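Local coordinates for transcriptional regulator, IclR family (Ruegeria sp. TM1040, PDB 3R4K), which probably binds DNA through a winged helix-turn-helix domain and regulates transcription, as other members of the IclR family do, at residues T37-M42 and R58-G63. Residues are numbered along the deposited sequence; the frame is centred on the assembly and turned at random.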
loop_
_atom_site.group_PDB
_atom_site.type_symbol
_atom_site.label_atom_id
_atom_site.label_comp_id
_atom_site.label_asym_id
_atom_site.label_seq_id
_atom_site.Cartn_x
_atom_site.Cartn_y
_atom_site.Cartn_z
ATOM N N THR A 37 6.243 23.209 -21.044
ATOM C CA THR A 37 6.894 22.858 -19.786
ATOM C C THR A 37 6.223 21.623 -19.202
ATOM O O THR A 37 6.913 20.658 -18.853
ATOM C CB THR A 37 6.870 24.029 -18.794
ATOM O OG1 THR A 37 7.561 25.142 -19.354
ATOM C CG2 THR A 37 7.500 23.668 -17.445
ATOM N N VAL A 38 4.870 21.657 -19.115
ATOM C CA VAL A 38 4.033 20.580 -18.575
ATOM C C VAL A 38 4.289 19.303 -19.378
ATOM O O VAL A 38 4.550 18.270 -18.777
ATOM C CB VAL A 38 2.524 20.973 -18.512
ATOM C CG1 VAL A 38 1.658 19.800 -18.063
ATOM C CG2 VAL A 38 2.306 22.167 -17.579
ATOM N N TYR A 39 4.297 19.397 -20.717
ATOM C CA TYR A 39 4.540 18.260 -21.594
ATOM C C TYR A 39 5.919 17.622 -21.346
ATOM O O TYR A 39 6.014 16.397 -21.279
ATOM C CB TYR A 39 4.410 18.658 -23.077
ATOM C CG TYR A 39 4.552 17.464 -23.999
ATOM C CD1 TYR A 39 3.542 16.510 -24.095
ATOM C CD2 TYR A 39 5.725 17.249 -24.725
ATOM C CE1 TYR A 39 3.684 15.382 -24.907
ATOM C CE2 TYR A 39 5.874 16.126 -25.547
ATOM C CZ TYR A 39 4.848 15.197 -25.636
ATOM O OH TYR A 39 4.986 14.087 -26.437
ATOM N N ARG A 40 6.969 18.455 -21.223
ATOM C CA ARG A 40 8.360 18.051 -21.007
ATOM C C ARG A 40 8.542 17.315 -19.678
ATOM O O ARG A 40 9.224 16.287 -19.628
ATOM C CB ARG A 40 9.264 19.285 -21.032
ATOM C CG ARG A 40 10.461 19.156 -21.957
ATOM C CD ARG A 40 11.344 20.399 -21.923
ATOM N NE ARG A 40 10.754 21.562 -22.607
ATOM C CZ ARG A 40 10.365 22.682 -21.998
ATOM N NH1 ARG A 40 10.487 22.808 -20.678
ATOM N NH2 ARG A 40 9.858 23.686 -22.703
ATOM N N LEU A 41 7.932 17.853 -18.614
ATOM C CA LEU A 41 7.979 17.323 -17.259
ATOM C C LEU A 41 7.167 16.029 -17.150
ATOM O O LEU A 41 7.622 15.081 -16.497
ATOM C CB LEU A 41 7.456 18.374 -16.252
ATOM C CG LEU A 41 8.304 19.639 -16.047
ATOM C CD1 LEU A 41 7.636 20.592 -15.069
ATOM C CD2 LEU A 41 9.697 19.310 -15.549
HETATM N N MSE A 42 5.973 15.980 -17.791
HETATM C CA MSE A 42 5.128 14.778 -17.753
HETATM C C MSE A 42 5.768 13.622 -18.554
HETATM O O MSE A 42 5.591 12.461 -18.185
HETATM C CB MSE A 42 3.705 15.065 -18.236
HETATM C CG MSE A 42 2.915 15.956 -17.282
HETATM SE SE MSE A 42 2.644 15.238 -15.512
HETATM C CE MSE A 42 1.224 14.081 -15.974
ATOM N N ARG A 58 -4.440 13.198 -25.342
ATOM C CA ARG A 58 -3.274 13.587 -24.542
ATOM C C ARG A 58 -3.703 13.853 -23.095
ATOM O O ARG A 58 -3.677 14.985 -22.596
ATOM C CB ARG A 58 -2.560 14.806 -25.157
ATOM N N SER A 59 -4.133 12.772 -22.447
ATOM C CA SER A 59 -4.568 12.698 -21.064
ATOM C C SER A 59 -3.534 11.881 -20.306
ATOM O O SER A 59 -2.892 11.006 -20.886
ATOM C CB SER A 59 -5.954 12.062 -20.993
ATOM O OG SER A 59 -6.387 11.755 -19.677
ATOM N N TYR A 60 -3.343 12.180 -19.034
ATOM C CA TYR A 60 -2.398 11.438 -18.217
ATOM C C TYR A 60 -3.070 10.878 -16.996
ATOM O O TYR A 60 -4.008 11.476 -16.461
ATOM C CB TYR A 60 -1.232 12.320 -17.759
ATOM C CG TYR A 60 -0.437 12.998 -18.854
ATOM C CD1 TYR A 60 0.640 12.355 -19.461
ATOM C CD2 TYR A 60 -0.684 14.324 -19.203
ATOM C CE1 TYR A 60 1.412 12.993 -20.429
ATOM C CE2 TYR A 60 0.088 14.976 -20.161
ATOM C CZ TYR A 60 1.141 14.310 -20.764
ATOM O OH TYR A 60 1.912 14.950 -21.698
ATOM N N ARG A 61 -2.567 9.743 -16.542
ATOM C CA ARG A 61 -2.968 9.106 -15.297
ATOM C C ARG A 61 -1.691 8.642 -14.613
ATOM O O ARG A 61 -0.625 8.613 -15.248
ATOM C CB ARG A 61 -3.975 7.974 -15.509
ATOM C CG ARG A 61 -3.425 6.770 -16.235
ATOM C CD ARG A 61 -4.498 5.736 -16.377
ATOM N NE ARG A 61 -3.940 4.456 -16.800
ATOM C CZ ARG A 61 -4.672 3.407 -17.159
ATOM N NH1 ARG A 61 -5.998 3.487 -17.175
ATOM N NH2 ARG A 61 -4.083 2.273 -17.522
ATOM N N LEU A 62 -1.782 8.301 -13.330
ATOM C CA LEU A 62 -0.619 7.846 -12.585
ATOM C C LEU A 62 -0.111 6.493 -13.114
ATOM O O LEU A 62 -0.881 5.693 -13.641
ATOM C CB LEU A 62 -0.893 7.815 -11.080
ATOM C CG LEU A 62 -0.938 9.221 -10.455
ATOM C CD1 LEU A 62 -1.590 9.190 -9.174
ATOM C CD2 LEU A 62 0.464 9.807 -10.254
ATOM N N GLY A 63 1.209 6.339 -13.080
ATOM C CA GLY A 63 1.945 5.184 -13.585
ATOM C C GLY A 63 2.152 4.037 -12.603
ATOM O O GLY A 63 1.930 4.171 -11.397
HETATM O O HOH W 1 4.255 13.569 -22.010
#
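In the winged helix-turn-helix domain, the wing strand 59-62 packs against helix 35-47 mainly by laying the ring of Tyr60 against Met42. Met42, modelled as selenomethionine, lies over one face of that ring. Its CB stands 3.6 Å above the ring plane, near the rim, and is 3.7 Å from Tyr60 CZ. Its CE sits over the other end of the ring, 3.5 Å from Tyr60 CG. This methyl makes a CH-pi contact, 4.0 Å from the ring centroid. Met42 SE lies farther off, 5.1 Å from the Tyr60 ring centroid, as a Met-aromatic contact. The Met42 chain is bent at chi2 (-61°) and again at chi3 (-79°), which folds the methyl back onto the ring instead of letting the chain run past it.

Helix 35-47 follows helix 24-31 after a short turn and is probably the recognition helix. Strand 59-62 is the middle strand of a three-stranded antiparallel sheet, between 21-23 and 51-54, and forms the wing hairpin with 51-54. Met42 also touches Leu27 of helix 24-31 and Val51 of the sheet, so the contact belongs to the domain core.

The phenol end of Tyr60 reaches the more exposed side of the helix. Tyr60 OH lies 3.3 Å from Tyr39 CD1, and the two side chains cross at about a right angle. Tyr39 has CG anti to the backbone N (chi1 -176°), and this brings CD1 near the hydroxyl. A water is hydrogen-bonded to Tyr60 OH at 2.7 Å and also donates a weak bond to Tyr39 O. Replacing Tyr60 with an alanine would probably leave a gap beside Met42, free its methyl to turn, and cost the water its hydroxyl partner.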